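PDB 5A8D: carbohydrate binding family 6 from Clostridium thermocellum, which probably acts as an alpha-L-arabinofuranosidase of glycoside hydrolase family 43, releasing arabinofuranose from the side chains of plant polysaccharides. Local coordinates for residues S225-F230 with N265-A270. Residues are numbered along the deposited sequence; the frame is centred on the assembly and turned at random.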
loop_
_atom_site.group_PDB
_atom_site.type_symbol
_atom_site.label_atom_id
_atom_site.label_comp_id
_atom_site.label_asym_id
_atom_site.label_seq_id
_atom_site.Cartn_x
_atom_site.Cartn_y
_atom_site.Cartn_z
ATOM N N SER A 225 21.759 -42.174 -8.588
ATOM C CA SER A 225 22.621 -41.420 -9.464
ATOM C C SER A 225 22.438 -41.937 -10.892
ATOM O O SER A 225 21.954 -43.054 -11.121
ATOM C CB SER A 225 24.097 -41.465 -9.076
ATOM O OG SER A 225 24.606 -42.796 -8.983
ATOM N N TYR A 226 22.773 -41.087 -11.854
ATOM C CA TYR A 226 22.447 -41.394 -13.265
ATOM C C TYR A 226 23.160 -40.487 -14.215
ATOM O O TYR A 226 23.693 -39.450 -13.809
ATOM C CB TYR A 226 20.946 -41.256 -13.498
ATOM C CG TYR A 226 20.356 -39.877 -13.259
ATOM C CD1 TYR A 226 20.051 -39.419 -11.977
ATOM C CD2 TYR A 226 20.049 -39.048 -14.311
ATOM C CE1 TYR A 226 19.463 -38.165 -11.773
ATOM C CE2 TYR A 226 19.479 -37.812 -14.115
ATOM C CZ TYR A 226 19.169 -37.369 -12.820
ATOM O OH TYR A 226 18.527 -36.146 -12.632
ATOM N N ALA A 227 23.189 -40.869 -15.485
ATOM C CA ALA A 227 23.660 -39.982 -16.536
ATOM C C ALA A 227 22.458 -39.149 -17.026
ATOM O O ALA A 227 21.396 -39.719 -17.362
ATOM C CB ALA A 227 24.242 -40.772 -17.683
ATOM N N SER A 228 22.629 -37.835 -17.046
ATOM C CA SER A 228 21.613 -36.939 -17.575
ATOM C C SER A 228 21.732 -36.846 -19.113
ATOM O O SER A 228 22.746 -37.277 -19.678
ATOM C CB SER A 228 21.694 -35.585 -16.903
ATOM O OG SER A 228 22.901 -34.956 -17.182
ATOM N N ASP A 229 20.702 -36.292 -19.757
ATOM C CA ASP A 229 20.645 -36.167 -21.200
ATOM C C ASP A 229 21.418 -34.973 -21.687
ATOM O O ASP A 229 22.197 -34.330 -20.912
ATOM C CB ASP A 229 19.168 -36.201 -21.692
ATOM C CG ASP A 229 18.371 -35.015 -21.235
ATOM O OD1 ASP A 229 18.920 -33.902 -21.021
ATOM O OD2 ASP A 229 17.144 -35.145 -21.200
ATOM N N PHE A 230 21.264 -34.683 -22.969
ATOM C CA PHE A 230 21.962 -33.585 -23.614
ATOM C C PHE A 230 21.140 -32.307 -23.792
ATOM O O PHE A 230 21.524 -31.390 -24.570
ATOM C CB PHE A 230 22.499 -34.086 -24.940
ATOM C CG PHE A 230 23.570 -35.114 -24.803
ATOM C CD1 PHE A 230 23.267 -36.425 -24.553
ATOM C CD2 PHE A 230 24.914 -34.766 -24.956
ATOM C CE1 PHE A 230 24.259 -37.392 -24.402
ATOM C CE2 PHE A 230 25.913 -35.739 -24.818
ATOM C CZ PHE A 230 25.597 -37.026 -24.545
ATOM N N ASN A 265 29.005 -40.946 -25.170
ATOM C CA ASN A 265 27.680 -41.158 -24.556
ATOM C C ASN A 265 27.790 -42.177 -23.423
ATOM O O ASN A 265 27.003 -43.167 -23.354
ATOM C CB ASN A 265 26.615 -41.570 -25.575
ATOM C CG ASN A 265 26.517 -40.602 -26.759
ATOM O OD1 ASN A 265 27.178 -39.531 -26.795
ATOM N ND2 ASN A 265 25.702 -40.978 -27.749
ATOM N N ASN A 266 28.804 -41.937 -22.579
ATOM C CA ASN A 266 29.161 -42.864 -21.499
ATOM C C ASN A 266 29.520 -42.244 -20.132
ATOM O O ASN A 266 30.681 -42.017 -19.763
ATOM C CB ASN A 266 30.251 -43.849 -21.934
ATOM C CG ASN A 266 30.460 -44.961 -20.905
ATOM O OD1 ASN A 266 29.648 -45.132 -19.995
ATOM N ND2 ASN A 266 31.519 -45.725 -21.058
ATOM N N ASN A 267 28.476 -42.116 -19.333
ATOM C CA ASN A 267 28.572 -41.755 -17.923
ATOM C C ASN A 267 28.189 -42.906 -17.019
ATOM O O ASN A 267 27.648 -42.699 -15.894
ATOM C CB ASN A 267 27.723 -40.491 -17.668
ATOM C CG ASN A 267 28.494 -39.231 -17.920
ATOM O OD1 ASN A 267 29.669 -39.138 -17.600
ATOM N ND2 ASN A 267 27.865 -38.254 -18.500
ATOM N N HIS A 268 28.463 -44.142 -17.469
ATOM C CA HIS A 268 28.337 -45.297 -16.610
ATOM C C HIS A 268 29.361 -45.195 -15.509
ATOM O O HIS A 268 30.464 -44.734 -15.706
ATOM C CB HIS A 268 28.423 -46.623 -17.382
ATOM C CG HIS A 268 27.261 -46.775 -18.283
ATOM N ND1 HIS A 268 27.233 -46.233 -19.544
ATOM C CD2 HIS A 268 26.015 -47.232 -18.032
ATOM C CE1 HIS A 268 26.034 -46.424 -20.064
ATOM N NE2 HIS A 268 25.275 -46.995 -19.155
ATOM N N HIS A 269 28.934 -45.571 -14.318
ATOM C CA HIS A 269 29.739 -45.252 -13.101
ATOM C C HIS A 269 29.383 -46.187 -11.982
ATOM O O HIS A 269 28.331 -46.855 -12.013
ATOM C CB HIS A 269 29.495 -43.794 -12.639
ATOM C CG HIS A 269 28.086 -43.522 -12.215
ATOM N ND1 HIS A 269 27.054 -43.388 -13.111
ATOM C CD2 HIS A 269 27.526 -43.417 -10.983
ATOM C CE1 HIS A 269 25.913 -43.241 -12.455
ATOM N NE2 HIS A 269 26.170 -43.276 -11.160
ATOM N N ALA A 270 30.242 -46.219 -10.986
ATOM C CA ALA A 270 29.968 -46.905 -9.734
ATOM C C ALA A 270 30.318 -45.968 -8.605
ATOM O O ALA A 270 31.239 -45.153 -8.742
ATOM C CB ALA A 270 30.750 -48.208 -9.612
#
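Ser225 and His269 make the one hydrogen bond between residues 225-230 and 265-270, and they illustrate how a single imidazole can tie together two sheets whose backbones stay apart. The bond joins Ser225 OG to His269 NE2 at 2.7 Å, with the hydroxyl lying at the ring edge in the imidazole plane. His269 reaches it because CG sits between its own backbone N and carbonyl carbon (chi1 63°), which stands the ring up so that NE2 meets the hydroxyl. The far ring nitrogen is held as well: His269 ND1 donates to Asn267 O at 2.9 Å, in the plane of that carbonyl, so the ring is gripped at both nitrogens and its rotation is fixed.

Two residues along, the contact turns apolar. Ala227 CB meets Asn267 CB at 3.5 Å, while the Asn267 amide spends its polar atoms on other partners, OD1 on Gln258 and ND2 on Ser235. At the far end the Phe230 and Asn265 side chains cross at about a right angle, Phe230 CZ lying 3.7 Å from Asn265 OD1, with ring and amide planes 61° apart. That buried oxygen has no hydrogen-bonding partner in the model, whereas Asn265 ND2 is bonded to Ile31 O and to Pro319 O of the second subunit.

The loop that presents these groups is braced from within. Asn266 OD1 accepts from His268 N at 3.0 Å, forming an Asx turn, and from His268 ND1 at 2.7 Å, the two donors approaching from opposite faces of the amide plane. His268 NE2 in turn bonds Asp162.

The segments run roughly antiparallel, yet 225-228 ends strand 221-228 of one four-stranded antiparallel sheet, whereas 265-268 leads into strand 269-274, outermost in another. Side chains thus join neighbouring blades, as expected in the five-bladed beta-propeller of family 43.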